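Local atomic coordinates of cycloalternan-forming enzyme (Listeria monocytogenes serovar 1/2a, PDB entry 5F7U), a protein that belongs to glycoside hydrolase family 31, joining a TIM-barrel domain to several beta-rich domains, among them a carbohydrate-binding module of family 6. Residues A[802-807]-A[827-832]. The protein carries 1 engineered substitution. Residues are numbered along the deposited sequence; the frame is centred on the assembly and turned at random. Where two conformers were deposited one is given.
Sequences IPMNMT and TFRVYP
Four backbone hydrogen bonds join 802-806 to 827-830 as antiparallel strands, in two reciprocal pairs. Ile802 N donates a hydrogen bond to Arg829 O at 2.8 Å in the carbonyl plane, whereas in the return bond (2.9 Å) Arg829 N lies above the plane of the Ile802 carbonyl, off the lone pairs of Ile802 O. Met804 and Thr827 exchange the second pair, Met804 N lying only 2.6 Å from Thr827 O. Between them Pro803 and Phe828 form a non-hydrogen-bonded pair, a position that suits proline, which has no N-H to give; CA-H...O contacts run from Pro803 to Thr827 O and from Phe828 to Ile802 O.

Side chains alternate between two faces. On one, Met804 starts with CG anti to the carbonyl carbon and bends at chi3 (-63°), so that its methyl CE reaches obliquely across to the partner strand, 3.5 Å from both Thr827 CG2 and Arg829 CB. Met806 CG crosses Thr827 near a right angle, against OG1, which is itself bonded to Asn825 O. Arg829, bent at chi2 and chi3, turns its guanidinium so that NH2 meets Tyr831 OH in plane at 2.9 Å, while NE bonds Gln877 OE1; Ile802 CD1 touches the edge of the Tyr831 ring. On the face bearing Pro803 and Phe828, Pro803 CB packs 3.7 Å from Phe828 CE2, with Pro703 and Tyr704 of helix 702-715 against the proline.

Strand 801-806 is an outermost strand of a mixed sheet, followed by 825-830 and then 874-879. Backbone bonds set the register, and Tyr831 OH and Gln877 OE1, both uncharged partners, probably fix the guanidinium's rotation without neutralising its charge.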
# COMPACT_ATOMS: atom_id res chain seq x y z
N ILE A 802 18.67 10.55 -8.60
CA ILE A 802 18.19 9.16 -8.67
C ILE A 802 19.37 8.20 -8.85
O ILE A 802 19.96 8.18 -9.93
CB ILE A 802 17.16 8.98 -9.80
CG1 ILE A 802 15.96 9.92 -9.58
CG2 ILE A 802 16.70 7.52 -9.92
CD1 ILE A 802 15.16 10.21 -10.85
N PRO A 803 19.71 7.40 -7.82
CA PRO A 803 20.80 6.42 -7.97
C PRO A 803 20.36 5.25 -8.82
O PRO A 803 19.21 4.78 -8.72
CB PRO A 803 21.07 5.95 -6.55
CG PRO A 803 19.77 6.16 -5.83
CD PRO A 803 19.08 7.33 -6.48
N MET A 804 21.28 4.78 -9.67
CA MET A 804 20.98 3.73 -10.63
C MET A 804 22.16 2.78 -10.77
O MET A 804 23.30 3.15 -10.54
CB MET A 804 20.61 4.31 -12.00
CG MET A 804 19.48 5.34 -12.00
SD MET A 804 19.15 5.94 -13.66
CE MET A 804 20.68 6.75 -14.09
N ASN A 805 21.85 1.55 -11.15
CA ASN A 805 22.87 0.55 -11.45
C ASN A 805 22.78 0.27 -12.94
O ASN A 805 21.82 -0.37 -13.38
CB ASN A 805 22.63 -0.72 -10.62
CG ASN A 805 23.73 -1.74 -10.81
OD1 ASN A 805 24.84 -1.40 -11.20
ND2 ASN A 805 23.42 -3.01 -10.55
N MET A 806 23.76 0.75 -13.71
CA MET A 806 23.71 0.72 -15.18
C MET A 806 24.79 -0.17 -15.78
O MET A 806 25.82 -0.41 -15.15
CB MET A 806 23.89 2.14 -15.76
CG MET A 806 22.88 3.17 -15.26
SD MET A 806 21.18 2.82 -15.71
CE MET A 806 20.91 4.04 -16.99
N THR A 807 24.56 -0.64 -17.00
CA THR A 807 25.59 -1.34 -17.78
C THR A 807 26.48 -0.29 -18.45
O THR A 807 26.22 0.91 -18.35
CB THR A 807 24.98 -2.20 -18.90
OG1 THR A 807 24.41 -1.34 -19.89
CG2 THR A 807 23.93 -3.16 -18.35
N THR A 827 25.45 4.96 -10.83
CA THR A 827 25.11 6.13 -11.63
C THR A 827 24.11 6.98 -10.87
O THR A 827 23.28 6.43 -10.15
CB THR A 827 24.53 5.71 -13.00
OG1 THR A 827 25.50 4.91 -13.70
CG2 THR A 827 24.19 6.92 -13.90
N PHE A 828 24.21 8.31 -10.97
CA PHE A 828 23.20 9.19 -10.38
C PHE A 828 22.63 10.08 -11.46
O PHE A 828 23.37 10.90 -12.03
CB PHE A 828 23.77 10.04 -9.23
CG PHE A 828 24.25 9.22 -8.07
CD1 PHE A 828 25.53 8.69 -8.06
CD2 PHE A 828 23.41 8.99 -6.97
CE1 PHE A 828 25.97 7.90 -7.00
CE2 PHE A 828 23.86 8.23 -5.89
CZ PHE A 828 25.13 7.68 -5.92
N ARG A 829 21.35 9.90 -11.74
CA ARG A 829 20.61 10.74 -12.68
C ARG A 829 20.13 11.98 -11.93
O ARG A 829 19.52 11.87 -10.87
CB ARG A 829 19.43 9.94 -13.24
CG ARG A 829 18.52 10.66 -14.23
CD ARG A 829 19.17 10.94 -15.58
NE ARG A 829 19.39 9.75 -16.40
CZ ARG A 829 18.47 9.16 -17.15
NH1 ARG A 829 18.82 8.11 -17.91
NH2 ARG A 829 17.21 9.61 -17.17
N VAL A 830 20.43 13.16 -12.49
CA VAL A 830 20.22 14.44 -11.81
C VAL A 830 19.44 15.37 -12.72
O VAL A 830 19.83 15.58 -13.87
CB VAL A 830 21.59 15.09 -11.43
CG1 VAL A 830 21.38 16.47 -10.80
CG2 VAL A 830 22.35 14.19 -10.45
N TYR A 831 18.35 15.93 -12.18
CA TYR A 831 17.56 16.96 -12.86
C TYR A 831 17.75 18.25 -12.07
O TYR A 831 16.98 18.52 -11.14
CB TYR A 831 16.08 16.51 -12.97
CG TYR A 831 15.95 15.27 -13.81
CD1 TYR A 831 15.87 15.35 -15.20
CD2 TYR A 831 15.95 14.01 -13.22
CE1 TYR A 831 15.78 14.20 -15.99
CE2 TYR A 831 15.85 12.85 -13.98
CZ TYR A 831 15.78 12.96 -15.37
OH TYR A 831 15.69 11.84 -16.14
N PRO A 832 18.78 19.06 -12.43
CA PRO A 832 19.12 20.21 -11.58
C PRO A 832 17.99 21.22 -11.48
O PRO A 832 17.38 21.59 -12.50
CB PRO A 832 20.33 20.84 -12.29
CG PRO A 832 20.86 19.80 -13.22
CD PRO A 832 19.67 18.97 -13.61